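Local coordinates for PrgZ (Enterococcus faecalis, PDB 4FAJ), which serves as a membrane-anchored extracellular pheromone receptor, a peptide-binding solute-binding protein that probably takes part in peptide import, at residues W131-Q136 with P213-A218; E160-I165 with L208-P213; K166-I171 with D179-K184. One frame throughout, in Å; residues are numbered along the deposited sequence.

In the fold
All three contacts lie in one region of the solute-binding protein and close loops of different span. Along the chain interaction 3 (166-171 with 179-184) is innermost, interaction 2 (160-165 with 208-213) brackets it, and interaction 1 (131-136 with 213-218) brackets both. Interactions 2 and 3 have centres about 12 Å apart and touch, Ile165 CG2 lying 3.7 Å from Leu181 CD1. Interaction 1 sits about 19 Å from the centre of interaction 2, with which it shares Pro213, and about 24 Å from that of interaction 3. Interaction 3 leads through strand 183-186 into the antiparallel four-stranded sheet. All three fasten successive loops onto helix 139-150, away from the zinc sites at Asp263 and Glu279.

Interaction 1: W131-Q136 with P213-A218; sequences WSDGTQ and PVQQKA
The side chain of Gln215 lies across one face of the Trp131 indole, and its terminal amide meets the carboxylate of Asp133 tip to tip. Gln215 CB stands 3.6 Å above the indole plane, and its CG sits 3.7 Å from the centroid of the five-membered ring, only 8° off the normal, a true CH-pi contact. Because CG is anti to the backbone N and the chain stays extended beyond it, the amide is carried to the CB end of the indole, its NE2 still beside CG and CD1 and its plane turned 66° from the ring. There NE2 of Gln215 donates to OD2 of Asp133 at 2.8 Å, fairly straight at 161°, and weakly to OG1 of Thr135. The Asp133 acceptor lies in the amide plane, whereas the donor comes from above the carboxylate plane. At the far end of the indole, CH2 of Trp131 packs 3.9 Å from CG of Pro213, while Pro213 O lies at the ring edge.

OD1 of Asp133 takes two bonds, from Thr135 N at 3.1 Å, forming an Asx turn, and from Thr135 OG1 at 2.7 Å on the syn lone pair. Asp133 sits in a type I turn from Trp131 to Gly134, closed by Gly134 N to Trp131 O, just before Thr135. NZ of Lys217, 4.4 Å from OD2 of Asp133, lies beyond salt-bridge range but may favour the charged carboxylate. Gln215 also occupies the N-cap of the following helix, its OE1 accepting a weak capping bond from Ala218 N.

Trp131 NE1 and Gln216 N both donate to the carboxylate of Asp141. The contact thus joins the loop before helix 139-150 to the start of helix 216-222, with Pro213 and Val214 packing on helix 139-150.

Interaction 2: E160-I165 with L208-P213; sequences ELFSAI and LTAYYP
Two 3-10 turns meet through projecting side chains, with an aromatic pair at the centre. The rings of Phe162 and Tyr211 reach toward each other tip to tip and overlap as a face-to-face stack, with centroids 4.1 Å apart and planes only 13° from parallel. Both side chains set out along the interface, and with CG anti to the carbonyl carbon (chi1 -73° and -82°) their ring ends come together. Phe162 CE2 comes 3.5 Å from Tyr211 CE2, and the carbonyl O of Ala210 meets the edge of the Phe162 ring.

The phenol tip passes between the backbone and side chains of the opposite turn. Tyr211 OH donates to Leu161 O at 2.7 Å, approaching from above the carbonyl plane, which ties the tip of the ring to the opposite backbone. Beside it, on the CE2 flank, CD1 of Ile165 lies 4.0 Å from Tyr211 OH, near the ring plane. The two branches of Leu161 pack on Ala210 and Leu208: CD1 abuts Ala210 CB at 3.6 Å, and CD2 meets Leu208 CD1 at 3.9 Å.

Trp146 of helix 139-150 packs edge-to-face against both Phe162 and Tyr211, and its NE1 donates to Tyr211 O. The result is a buried aromatic cluster, consolidated by the Tyr211-to-Leu161 bond and the Trp146 bond, that packs two loops against helix 139-150 inside this solute-binding fold.

Interaction 3: K166-I171 with D179-K184; sequences KNAKEI and DTLAVK
A short helix, 168-172, and the loop leading into edge strand 183-186 are joined here by two hydrogen bonds placed where the helix begins. Ala182 N donates to Lys166 O at 3.2 Å, with an N-H angle of 154°. One residue along, the Asn167 amide reaches across: its ND2 donates to Thr180 O at 2.8 Å and 159°, with the acceptor close to the amide plane and the donor above the carbonyl plane. Asn167 holds the N-cap position, but its side chain spans the interface instead of capping, and OD1 is held by Gln176.

Apolar atoms fill in on both sides of these bonds. CB of Lys166 presses on CB of Ala182 at 3.5 Å, while the Lys166 chain bends away to a salt bridge with Glu194. Ile171 CD1 rests 3.9 Å from CB of Leu181, and Ile171 CG1 runs antiparallel alongside Thr180, 3.6 Å from its OG1. Leu181 starts away from the helix, yet with CG anti to the backbone N and a bend at chi2 (67°), CD1 comes back to meet Ala168 CB at 3.9 Å. Thr180 OG1 is hydrogen-bonded to Ala177 O and Gln176 NE2.

Ala182 is the centre of an inverse gamma turn, closed by Val183 N to Leu181 O at 2.7 Å. The chain bends there into the outermost strand of the antiparallel four-stranded sheet, a local helix-loop-strand connection.

Interaction 1: W131-Q136 with P213-A218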
loop_
_atom_site.group_PDB
_atom_site.type_symbol
_atom_site.label_atom_id
_atom_site.label_comp_id
_atom_site.label_asym_id
_atom_site.label_seq_id
_atom_site.Cartn_x
_atom_site.Cartn_y
_atom_site.Cartn_z
ATOM N N TRP A 131 0.540 -26.170 -3.764
ATOM C CA TRP A 131 1.197 -25.360 -4.796
ATOM C C TRP A 131 0.612 -25.700 -6.162
ATOM O O TRP A 131 0.012 -26.763 -6.342
ATOM C CB TRP A 131 2.711 -25.630 -4.789
ATOM C CG TRP A 131 3.332 -25.189 -3.498
ATOM C CD1 TRP A 131 3.777 -25.984 -2.476
ATOM C CD2 TRP A 131 3.525 -23.843 -3.074
ATOM N NE1 TRP A 131 4.248 -25.208 -1.443
ATOM C CE2 TRP A 131 4.100 -23.888 -1.782
ATOM C CE3 TRP A 131 3.276 -22.604 -3.658
ATOM C CZ2 TRP A 131 4.432 -22.734 -1.074
ATOM C CZ3 TRP A 131 3.602 -21.458 -2.954
ATOM C CH2 TRP A 131 4.180 -21.529 -1.675
ATOM N N SER A 132 0.792 -24.805 -7.127
ATOM C CA SER A 132 0.280 -25.020 -8.485
ATOM C C SER A 132 0.812 -26.291 -9.164
ATOM O O SER A 132 0.181 -26.801 -10.093
ATOM C CB SER A 132 0.587 -23.812 -9.376
ATOM O OG SER A 132 1.978 -23.688 -9.607
ATOM N N ASP A 133 1.960 -26.796 -8.705
ATOM C CA ASP A 133 2.517 -28.059 -9.205
ATOM C C ASP A 133 1.951 -29.300 -8.512
ATOM O O ASP A 133 2.447 -30.401 -8.728
ATOM C CB ASP A 133 4.059 -28.065 -9.136
ATOM C CG ASP A 133 4.603 -27.988 -7.715
ATOM O OD1 ASP A 133 3.824 -28.113 -6.746
ATOM O OD2 ASP A 133 5.834 -27.780 -7.570
ATOM N N GLY A 134 0.944 -29.127 -7.657
ATOM C CA GLY A 134 0.268 -30.258 -7.032
ATOM C C GLY A 134 0.843 -30.692 -5.692
ATOM O O GLY A 134 0.245 -31.533 -5.009
ATOM N N THR A 135 1.982 -30.117 -5.295
ATOM C CA THR A 135 2.643 -30.516 -4.055
ATOM C C THR A 135 2.049 -29.783 -2.862
ATOM O O THR A 135 1.491 -28.686 -3.000
ATOM C CB THR A 135 4.177 -30.296 -4.109
ATOM O OG1 THR A 135 4.475 -28.903 -4.265
ATOM C CG2 THR A 135 4.796 -31.100 -5.265
ATOM N N GLN A 136 2.170 -30.396 -1.688
ATOM C CA GLN A 136 1.537 -29.866 -0.472
ATOM C C GLN A 136 2.274 -28.636 0.047
ATOM O O GLN A 136 3.497 -28.540 -0.065
ATOM C CB GLN A 136 1.470 -30.935 0.632
ATOM C CG GLN A 136 0.423 -32.053 0.380
ATOM C CD GLN A 136 -1.042 -31.582 0.540
ATOM O OE1 GLN A 136 -1.360 -30.740 1.395
ATOM N NE2 GLN A 136 -1.938 -32.149 -0.276
ATOM N N PRO A 213 3.382 -17.736 1.886
ATOM C CA PRO A 213 4.489 -18.672 1.759
ATOM C C PRO A 213 5.133 -18.558 0.378
ATOM O O PRO A 213 4.524 -18.030 -0.553
ATOM C CB PRO A 213 3.812 -20.034 1.903
ATOM C CG PRO A 213 2.420 -19.821 1.340
ATOM C CD PRO A 213 2.079 -18.368 1.607
ATOM N N VAL A 214 6.357 -19.043 0.266
ATOM C CA VAL A 214 6.945 -19.346 -1.026
ATOM C C VAL A 214 7.421 -20.775 -0.957
ATOM O O VAL A 214 7.737 -21.276 0.130
ATOM C CB VAL A 214 8.109 -18.393 -1.401
ATOM C CG1 VAL A 214 7.557 -17.006 -1.752
ATOM C CG2 VAL A 214 9.132 -18.326 -0.291
ATOM N N GLN A 215 7.465 -21.436 -2.108
ATOM C CA GLN A 215 7.780 -22.859 -2.160
ATOM C C GLN A 215 9.280 -23.068 -1.994
ATOM O O GLN A 215 10.070 -22.501 -2.740
ATOM C CB GLN A 215 7.317 -23.463 -3.481
ATOM C CG GLN A 215 7.330 -24.985 -3.494
ATOM C CD GLN A 215 7.375 -25.557 -4.887
ATOM O OE1 GLN A 215 8.255 -25.220 -5.678
ATOM N NE2 GLN A 215 6.433 -26.436 -5.198
ATOM N N GLN A 216 9.672 -23.877 -1.012
ATOM C CA GLN A 216 11.092 -24.103 -0.750
ATOM C C GLN A 216 11.846 -24.608 -1.984
ATOM O O GLN A 216 12.949 -24.145 -2.260
ATOM C CB GLN A 216 11.284 -25.080 0.408
ATOM C CG GLN A 216 11.055 -24.496 1.779
ATOM C CD GLN A 216 11.018 -25.571 2.838
ATOM O OE1 GLN A 216 9.989 -26.222 3.041
ATOM N NE2 GLN A 216 12.143 -25.784 3.507
ATOM N N LYS A 217 11.258 -25.554 -2.710
ATOM C CA LYS A 217 11.884 -26.129 -3.911
ATOM C C LYS A 217 12.166 -25.060 -4.978
ATOM O O LYS A 217 13.258 -25.011 -5.549
ATOM C CB LYS A 217 10.989 -27.236 -4.483
ATOM C CG LYS A 217 11.474 -27.873 -5.785
ATOM C CD LYS A 217 10.751 -29.201 -6.050
ATOM C CE LYS A 217 10.917 -29.655 -7.488
ATOM N NZ LYS A 217 10.068 -28.843 -8.405
ATOM N N ALA A 218 11.172 -24.214 -5.242
ATOM C CA ALA A 218 11.314 -23.097 -6.181
ATOM C C ALA A 218 12.375 -22.083 -5.742
ATOM O O ALA A 218 13.143 -21.595 -6.577
ATOM C CB ALA A 218 9.976 -22.386 -6.381
#

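Interaction 2: E160-I165 with L208-P213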
loop_
_atom_site.group_PDB
_atom_site.type_symbol
_atom_site.label_atom_id
_atom_site.label_comp_id
_atom_site.label_asym_id
_atom_site.label_seq_id
_atom_site.Cartn_x
_atom_site.Cartn_y
_atom_site.Cartn_z
ATOM N N GLU A 160 9.481 -4.441 8.470
ATOM C CA GLU A 160 8.801 -3.847 9.629
ATOM C C GLU A 160 7.497 -4.586 10.004
ATOM O O GLU A 160 7.109 -4.606 11.167
ATOM C CB GLU A 160 8.497 -2.365 9.363
ATOM C CG GLU A 160 7.981 -1.581 10.554
ATOM C CD GLU A 160 9.067 -1.290 11.581
ATOM O OE1 GLU A 160 8.792 -1.436 12.794
ATOM O OE2 GLU A 160 10.193 -0.917 11.167
ATOM N N LEU A 161 6.840 -5.195 9.022
ATOM C CA LEU A 161 5.623 -5.976 9.260
ATOM C C LEU A 161 5.830 -7.199 10.155
ATOM O O LEU A 161 4.857 -7.765 10.675
ATOM C CB LEU A 161 5.029 -6.448 7.932
ATOM C CG LEU A 161 4.509 -5.364 6.992
ATOM C CD1 LEU A 161 4.140 -5.960 5.628
ATOM C CD2 LEU A 161 3.324 -4.650 7.604
ATOM N N PHE A 162 7.090 -7.614 10.307
ATOM C CA PHE A 162 7.458 -8.769 11.122
ATOM C C PHE A 162 7.939 -8.403 12.529
ATOM O O PHE A 162 8.284 -9.294 13.310
ATOM C CB PHE A 162 8.519 -9.601 10.382
ATOM C CG PHE A 162 7.965 -10.359 9.210
ATOM C CD1 PHE A 162 7.671 -9.707 8.026
ATOM C CD2 PHE A 162 7.678 -11.709 9.309
ATOM C CE1 PHE A 162 7.133 -10.390 6.951
ATOM C CE2 PHE A 162 7.133 -12.403 8.230
ATOM C CZ PHE A 162 6.863 -11.744 7.057
ATOM N N SER A 163 7.917 -7.108 12.861
ATOM C CA SER A 163 8.510 -6.600 14.108
ATOM C C SER A 163 7.863 -7.133 15.368
ATOM O O SER A 163 8.524 -7.232 16.399
ATOM C CB SER A 163 8.473 -5.067 14.141
ATOM O OG SER A 163 9.185 -4.553 13.037
ATOM N N ALA A 164 6.586 -7.497 15.287
ATOM C CA ALA A 164 5.868 -8.091 16.426
ATOM C C ALA A 164 6.417 -9.445 16.891
ATOM O O ALA A 164 6.258 -9.816 18.055
ATOM C CB ALA A 164 4.380 -8.218 16.088
ATOM N N ILE A 165 7.067 -10.177 15.990
ATOM C CA ILE A 165 7.527 -11.534 16.279
ATOM C C ILE A 165 8.826 -11.493 17.073
ATOM O O ILE A 165 9.722 -10.712 16.759
ATOM C CB ILE A 165 7.734 -12.342 14.974
ATOM C CG1 ILE A 165 6.408 -12.482 14.226
ATOM C CG2 ILE A 165 8.329 -13.730 15.261
ATOM C CD1 ILE A 165 6.537 -13.120 12.840
ATOM N N LEU A 208 -1.601 -10.610 4.997
ATOM C CA LEU A 208 -0.900 -9.738 4.060
ATOM C C LEU A 208 -0.020 -10.555 3.122
ATOM O O LEU A 208 0.581 -11.561 3.527
ATOM C CB LEU A 208 -0.021 -8.732 4.807
ATOM C CG LEU A 208 -0.730 -7.763 5.764
ATOM C CD1 LEU A 208 0.270 -6.810 6.396
ATOM C CD2 LEU A 208 -1.830 -7.008 5.050
ATOM N N THR A 209 0.092 -10.084 1.884
ATOM C CA THR A 209 0.930 -10.754 0.885
ATOM C C THR A 209 2.361 -10.963 1.394
ATOM O O THR A 209 2.973 -11.983 1.109
ATOM C CB THR A 209 0.913 -10.017 -0.481
ATOM O OG1 THR A 209 1.438 -8.691 -0.338
ATOM C CG2 THR A 209 -0.508 -9.965 -1.045
ATOM N N ALA A 210 2.882 -10.025 2.177
ATOM C CA ALA A 210 4.229 -10.169 2.770
ATOM C C ALA A 210 4.404 -11.433 3.613
ATOM O O ALA A 210 5.516 -11.965 3.721
ATOM C CB ALA A 210 4.577 -8.939 3.614
ATOM N N TYR A 211 3.310 -11.905 4.217
ATOM C CA TYR A 211 3.300 -13.149 4.995
ATOM C C TYR A 211 2.945 -14.415 4.176
ATOM O O TYR A 211 2.849 -15.512 4.735
ATOM C CB TYR A 211 2.327 -13.002 6.190
ATOM C CG TYR A 211 2.899 -12.286 7.394
ATOM C CD1 TYR A 211 2.933 -10.896 7.463
ATOM C CD2 TYR A 211 3.390 -13.006 8.479
ATOM C CE1 TYR A 211 3.441 -10.250 8.583
ATOM C CE2 TYR A 211 3.893 -12.373 9.590
ATOM C CZ TYR A 211 3.911 -10.998 9.643
ATOM O OH TYR A 211 4.412 -10.408 10.764
ATOM N N TYR A 212 2.775 -14.283 2.863
ATOM C CA TYR A 212 2.494 -15.456 2.018
ATOM C C TYR A 212 3.673 -16.435 2.062
ATOM O O TYR A 212 4.835 -16.035 2.300
ATOM C CB TYR A 212 2.184 -15.046 0.560
ATOM C CG TYR A 212 0.791 -14.467 0.310
ATOM C CD1 TYR A 212 -0.052 -14.082 1.361
ATOM C CD2 TYR A 212 0.330 -14.267 -0.991
ATOM C CE1 TYR A 212 -1.321 -13.529 1.111
ATOM C CE2 TYR A 212 -0.946 -13.706 -1.246
ATOM C CZ TYR A 212 -1.760 -13.344 -0.193
ATOM O OH TYR A 212 -3.016 -12.798 -0.452
ATOM N N PRO A 213 3.382 -17.736 1.886
ATOM C CA PRO A 213 4.489 -18.672 1.759
ATOM C C PRO A 213 5.133 -18.558 0.378
ATOM O O PRO A 213 4.524 -18.030 -0.553
ATOM C CB PRO A 213 3.812 -20.034 1.903
ATOM C CG PRO A 213 2.420 -19.821 1.340
ATOM C CD PRO A 213 2.079 -18.368 1.607
#

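Interaction 3: K166-I171 with D179-K184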
loop_
_atom_site.group_PDB
_atom_site.type_symbol
_atom_site.label_atom_id
_atom_site.label_comp_id
_atom_site.label_asym_id
_atom_site.label_seq_id
_atom_site.Cartn_x
_atom_site.Cartn_y
_atom_site.Cartn_z
ATOM N N LYS A 166 8.924 -12.347 18.089
ATOM C CA LYS A 166 10.121 -12.403 18.930
ATOM C C LYS A 166 11.385 -12.594 18.086
ATOM O O LYS A 166 11.411 -13.392 17.139
ATOM C CB LYS A 166 10.018 -13.504 19.981
ATOM C CG LYS A 166 10.987 -13.333 21.148
ATOM C CD LYS A 166 11.493 -14.663 21.704
ATOM C CE LYS A 166 10.368 -15.538 22.213
ATOM N NZ LYS A 166 10.846 -16.700 23.026
ATOM N N ASN A 167 12.411 -11.819 18.437
ATOM C CA ASN A 167 13.720 -11.812 17.774
ATOM C C ASN A 167 13.779 -11.094 16.430
ATOM O O ASN A 167 14.870 -10.907 15.894
ATOM C CB ASN A 167 14.314 -13.227 17.666
ATOM C CG ASN A 167 14.622 -13.829 19.019
ATOM O OD1 ASN A 167 14.983 -13.116 19.951
ATOM N ND2 ASN A 167 14.477 -15.144 19.141
ATOM N N ALA A 168 12.640 -10.671 15.880
ATOM C CA ALA A 168 12.648 -9.939 14.608
ATOM C C ALA A 168 13.459 -8.642 14.730
ATOM O O ALA A 168 14.132 -8.247 13.780
ATOM C CB ALA A 168 11.231 -9.636 14.140
ATOM N N LYS A 169 13.389 -8.007 15.907
ATOM C CA LYS A 169 14.157 -6.793 16.221
ATOM C C LYS A 169 15.652 -7.105 16.330
ATOM O O LYS A 169 16.476 -6.369 15.802
ATOM C CB LYS A 169 13.660 -6.145 17.530
ATOM C CG LYS A 169 14.495 -4.930 18.005
ATOM C CD LYS A 169 13.944 -4.262 19.282
ATOM C CE LYS A 169 14.790 -3.033 19.660
ATOM N NZ LYS A 169 14.187 -2.162 20.728
ATOM N N GLU A 170 15.991 -8.188 17.024
ATOM C CA GLU A 170 17.393 -8.567 17.238
ATOM C C GLU A 170 18.062 -9.049 15.944
ATOM O O GLU A 170 19.292 -9.036 15.830
ATOM C CB GLU A 170 17.495 -9.646 18.316
ATOM C CG GLU A 170 17.272 -9.133 19.750
ATOM C CD GLU A 170 15.810 -8.838 20.096
ATOM O OE1 GLU A 170 14.931 -8.920 19.206
ATOM O OE2 GLU A 170 15.550 -8.509 21.273
ATOM N N ILE A 171 17.247 -9.491 14.988
ATOM C CA ILE A 171 17.717 -9.897 13.665
ATOM C C ILE A 171 17.978 -8.657 12.811
ATOM O O ILE A 171 18.915 -8.636 12.006
ATOM C CB ILE A 171 16.690 -10.829 12.971
ATOM C CG1 ILE A 171 16.682 -12.195 13.654
ATOM C CG2 ILE A 171 17.011 -11.023 11.513
ATOM C CD1 ILE A 171 15.525 -13.093 13.246
ATOM N N ASP A 179 17.674 -17.585 11.818
ATOM C CA ASP A 179 17.100 -18.828 12.362
ATOM C C ASP A 179 16.526 -18.660 13.776
ATOM O O ASP A 179 15.819 -19.538 14.263
ATOM C CB ASP A 179 18.132 -19.963 12.353
ATOM C CG ASP A 179 19.326 -19.680 13.245
ATOM O OD1 ASP A 179 19.939 -18.603 13.110
ATOM O OD2 ASP A 179 19.666 -20.536 14.081
ATOM N N THR A 180 16.836 -17.539 14.429
ATOM C CA THR A 180 16.302 -17.237 15.754
ATOM C C THR A 180 14.869 -16.676 15.712
ATOM O O THR A 180 14.248 -16.529 16.755
ATOM C CB THR A 180 17.225 -16.252 16.540
ATOM O OG1 THR A 180 17.240 -14.977 15.894
ATOM C CG2 THR A 180 18.662 -16.794 16.631
ATOM N N LEU A 181 14.351 -16.351 14.527
ATOM C CA LEU A 181 12.964 -15.848 14.418
ATOM C C LEU A 181 12.026 -16.843 15.114
ATOM O O LEU A 181 12.095 -18.044 14.857
ATOM C CB LEU A 181 12.564 -15.646 12.956
ATOM C CG LEU A 181 11.258 -14.888 12.689
ATOM C CD1 LEU A 181 11.355 -13.427 13.120
ATOM C CD2 LEU A 181 10.873 -14.976 11.215
ATOM N N ALA A 182 11.178 -16.352 16.017
ATOM C CA ALA A 182 10.373 -17.230 16.870
ATOM C C ALA A 182 9.156 -17.767 16.118
ATOM O O ALA A 182 8.009 -17.481 16.470
ATOM C CB ALA A 182 9.950 -16.507 18.154
ATOM N N VAL A 183 9.445 -18.517 15.057
ATOM C CA VAL A 183 8.456 -19.223 14.268
ATOM C C VAL A 183 8.995 -20.628 14.035
ATOM O O VAL A 183 10.156 -20.785 13.651
ATOM C CB VAL A 183 8.229 -18.533 12.912
ATOM C CG1 VAL A 183 7.213 -19.321 12.085
ATOM C CG2 VAL A 183 7.775 -17.083 13.118
ATOM N N LYS A 184 8.176 -21.650 14.284
ATOM C CA LYS A 184 8.607 -23.029 14.047
ATOM C C LYS A 184 7.482 -23.929 13.532
ATOM O O LYS A 184 6.304 -23.703 13.829
ATOM C CB LYS A 184 9.216 -23.624 15.318
ATOM C CG LYS A 184 8.210 -24.050 16.382
ATOM C CD LYS A 184 8.905 -24.582 17.628
ATOM C CE LYS A 184 7.897 -25.020 18.677
ATOM N NZ LYS A 184 8.545 -25.714 19.827
#